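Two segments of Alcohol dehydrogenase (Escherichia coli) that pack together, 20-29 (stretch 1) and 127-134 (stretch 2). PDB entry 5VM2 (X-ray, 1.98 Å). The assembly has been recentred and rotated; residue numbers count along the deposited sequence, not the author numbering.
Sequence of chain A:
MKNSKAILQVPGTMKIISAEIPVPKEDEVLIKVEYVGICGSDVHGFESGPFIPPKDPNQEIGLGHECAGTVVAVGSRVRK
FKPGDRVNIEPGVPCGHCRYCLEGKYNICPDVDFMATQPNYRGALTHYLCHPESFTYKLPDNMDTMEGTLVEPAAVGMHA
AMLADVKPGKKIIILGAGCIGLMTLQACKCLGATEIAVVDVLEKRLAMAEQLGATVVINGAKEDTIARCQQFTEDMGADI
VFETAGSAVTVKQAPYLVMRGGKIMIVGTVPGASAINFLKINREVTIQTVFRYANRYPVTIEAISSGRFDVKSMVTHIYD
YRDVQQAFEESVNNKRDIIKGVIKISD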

# COMPACT_ATOMS: atom_id res chain seq x y z
N GLU A 20 16.52 -4.85 -21.88
CA GLU A 20 17.64 -5.72 -21.58
C GLU A 20 17.51 -6.26 -20.17
O GLU A 20 16.89 -5.64 -19.29
CB GLU A 20 18.96 -4.96 -21.74
CG GLU A 20 19.29 -4.62 -23.18
CD GLU A 20 20.70 -4.99 -23.56
OE1 GLU A 20 21.37 -5.67 -22.75
OE2 GLU A 20 21.15 -4.62 -24.67
N ILE A 21 18.08 -7.44 -19.95
CA ILE A 21 18.08 -8.04 -18.62
C ILE A 21 19.10 -7.30 -17.77
O ILE A 21 20.29 -7.26 -18.13
CB ILE A 21 18.37 -9.55 -18.67
CG1 ILE A 21 17.30 -10.26 -19.50
CG2 ILE A 21 18.43 -10.12 -17.27
CD1 ILE A 21 17.29 -11.77 -19.33
N PRO A 22 18.70 -6.69 -16.66
CA PRO A 22 19.65 -5.92 -15.86
C PRO A 22 20.70 -6.83 -15.24
O PRO A 22 20.48 -8.02 -15.01
CB PRO A 22 18.78 -5.26 -14.78
CG PRO A 22 17.35 -5.48 -15.22
CD PRO A 22 17.36 -6.72 -16.05
N VAL A 23 21.86 -6.25 -14.97
CA VAL A 23 22.96 -6.94 -14.31
C VAL A 23 22.99 -6.49 -12.86
O VAL A 23 23.10 -5.28 -12.60
CB VAL A 23 24.30 -6.66 -15.00
CG1 VAL A 23 25.45 -7.14 -14.13
CG2 VAL A 23 24.34 -7.34 -16.36
N PRO A 24 22.89 -7.40 -11.89
CA PRO A 24 22.86 -6.98 -10.49
C PRO A 24 24.21 -6.40 -10.08
O PRO A 24 25.26 -6.96 -10.38
CB PRO A 24 22.55 -8.27 -9.72
CG PRO A 24 22.44 -9.37 -10.75
CD PRO A 24 23.01 -8.86 -12.03
N LYS A 25 24.17 -5.25 -9.40
CA LYS A 25 25.36 -4.77 -8.72
C LYS A 25 25.74 -5.75 -7.61
O LYS A 25 25.00 -6.69 -7.29
CB LYS A 25 25.12 -3.37 -8.16
CG LYS A 25 24.54 -2.37 -9.16
CD LYS A 25 25.62 -1.68 -9.98
CE LYS A 25 25.07 -0.45 -10.69
NZ LYS A 25 23.84 -0.77 -11.47
N GLU A 26 26.91 -5.53 -7.01
CA GLU A 26 27.46 -6.53 -6.11
C GLU A 26 26.64 -6.70 -4.83
O GLU A 26 26.83 -7.70 -4.13
CB GLU A 26 28.90 -6.18 -5.75
CG GLU A 26 29.08 -4.85 -5.04
CD GLU A 26 30.45 -4.73 -4.41
OE1 GLU A 26 30.61 -3.89 -3.50
OE2 GLU A 26 31.37 -5.46 -4.83
N ASP A 27 25.75 -5.77 -4.51
CA ASP A 27 24.91 -5.89 -3.33
C ASP A 27 23.45 -6.13 -3.67
O ASP A 27 22.58 -5.99 -2.80
CB ASP A 27 25.04 -4.64 -2.44
CG ASP A 27 24.40 -3.41 -3.07
OD1 ASP A 27 24.60 -3.19 -4.28
OD2 ASP A 27 23.70 -2.67 -2.35
N GLU A 28 23.15 -6.51 -4.91
CA GLU A 28 21.78 -6.63 -5.39
C GLU A 28 21.44 -8.07 -5.74
O GLU A 28 22.32 -8.91 -5.97
CB GLU A 28 21.56 -5.74 -6.62
CG GLU A 28 21.87 -4.27 -6.38
CD GLU A 28 21.61 -3.40 -7.60
OE1 GLU A 28 21.32 -2.20 -7.42
OE2 GLU A 28 21.70 -3.92 -8.73
N VAL A 29 20.14 -8.34 -5.77
CA VAL A 29 19.60 -9.59 -6.30
C VAL A 29 18.98 -9.30 -7.65
O VAL A 29 18.51 -8.18 -7.92
CB VAL A 29 18.56 -10.23 -5.35
CG1 VAL A 29 19.20 -10.61 -4.02
CG2 VAL A 29 17.39 -9.28 -5.13
N HIS A 127 9.80 -8.42 -16.66
CA HIS A 127 10.11 -9.81 -16.35
C HIS A 127 11.28 -9.93 -15.37
O HIS A 127 11.29 -10.86 -14.55
CB HIS A 127 10.42 -10.60 -17.63
CG HIS A 127 9.22 -10.90 -18.46
ND1 HIS A 127 8.26 -11.80 -18.07
CD2 HIS A 127 8.82 -10.41 -19.66
CE1 HIS A 127 7.31 -11.86 -19.00
NE2 HIS A 127 7.63 -11.03 -19.97
N TYR A 128 12.23 -9.01 -15.43
CA TYR A 128 13.45 -9.08 -14.63
C TYR A 128 13.78 -7.70 -14.08
O TYR A 128 13.73 -6.71 -14.82
CB TYR A 128 14.63 -9.60 -15.46
CG TYR A 128 14.49 -11.03 -15.93
CD1 TYR A 128 14.90 -12.09 -15.13
CD2 TYR A 128 13.93 -11.32 -17.17
CE1 TYR A 128 14.76 -13.40 -15.55
CE2 TYR A 128 13.79 -12.63 -17.60
CZ TYR A 128 14.21 -13.67 -16.78
OH TYR A 128 14.07 -14.97 -17.20
N LEU A 129 14.12 -7.65 -12.80
CA LEU A 129 14.57 -6.40 -12.19
C LEU A 129 15.60 -6.71 -11.11
O LEU A 129 15.69 -7.83 -10.60
CB LEU A 129 13.40 -5.59 -11.62
CG LEU A 129 12.54 -6.12 -10.46
CD1 LEU A 129 13.18 -5.88 -9.10
CD2 LEU A 129 11.16 -5.47 -10.51
N CYS A 130 16.37 -5.69 -10.75
CA CYS A 130 17.39 -5.78 -9.71
C CYS A 130 16.98 -4.93 -8.52
O CYS A 130 16.38 -3.86 -8.68
CB CYS A 130 18.75 -5.33 -10.23
SG CYS A 130 19.41 -6.39 -11.53
N HIS A 131 17.30 -5.41 -7.32
CA HIS A 131 16.95 -4.71 -6.10
C HIS A 131 18.04 -4.93 -5.07
O HIS A 131 18.64 -6.01 -5.04
CB HIS A 131 15.60 -5.17 -5.54
CG HIS A 131 14.91 -4.14 -4.69
ND1 HIS A 131 14.59 -2.88 -5.17
CD2 HIS A 131 14.51 -4.17 -3.40
CE1 HIS A 131 14.01 -2.19 -4.21
NE2 HIS A 131 13.94 -2.94 -3.13
N PRO A 132 18.34 -3.93 -4.24
CA PRO A 132 19.33 -4.14 -3.18
C PRO A 132 18.89 -5.25 -2.23
O PRO A 132 17.72 -5.34 -1.84
CB PRO A 132 19.38 -2.78 -2.46
CG PRO A 132 18.77 -1.80 -3.41
CD PRO A 132 17.78 -2.57 -4.22
N GLU A 133 19.85 -6.11 -1.88
CA GLU A 133 19.58 -7.19 -0.93
C GLU A 133 19.02 -6.66 0.38
O GLU A 133 18.23 -7.35 1.04
CB GLU A 133 20.87 -7.99 -0.71
CG GLU A 133 21.08 -8.52 0.70
CD GLU A 133 22.53 -8.85 0.98
OE1 GLU A 133 23.42 -8.13 0.48
OE2 GLU A 133 22.80 -9.84 1.69
N SER A 134 19.39 -5.44 0.77
CA SER A 134 18.96 -4.90 2.05
C SER A 134 17.46 -4.61 2.10
O SER A 134 16.91 -4.53 3.20
CB SER A 134 19.75 -3.63 2.38
OG SER A 134 19.74 -2.71 1.30
O HOH W 1 21.93 -4.09 -0.26
O HOH W 2 18.37 -1.54 -7.50

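What holds the two backbones together? Val29 and His131 form an antiparallel hydrogen-bonded pair: Val29 N donates to His131 O at 2.9 Å, and His131 N returns the bond to Val29 O at 3.1 Å. Two residues along each chain, Glu133 N donates to Asp27 O at 2.9 Å, nearly straight at 172°. Between these bonds Glu28 and Pro132 form a non-hydrogen-bonded pair, CA to CA 4.1 Å, with diverging side chains, so proline's missing N-H costs no bond here.

How do the apolar side chains meet? Ile21 CD1 sits over one face of the Tyr128 ring, 4.2 Å from its centroid, a CH-pi contact. Pro22 CD lies 4.0 Å from Tyr128 CB, and Pro22 CB 3.5 Å from Cys130 SG. The CA-to-CB bond of Cys130 points toward stretch 1, and with chi1 in m its SG lies 4.1 Å from Pro24 CB.

How is the Glu28 side chain held? Within stretch 1, Glu28 N to Lys25 O, 3.0 Å, closes a type I turn, and Lys25 N donates to Glu28 OE2, 2.9 Å. Across the contact, Glu28 OE2 lies 3.6 Å from Cys130 CB.

Where does water join in? Water 1 donates to Asp27 OD2 and accepts from Ser134 N, both at 3.1 Å. Water 2 donates to Glu28 OE1 at 3.0 Å and to Cys130 O at 3.3 Å, so each water bridges the stretches.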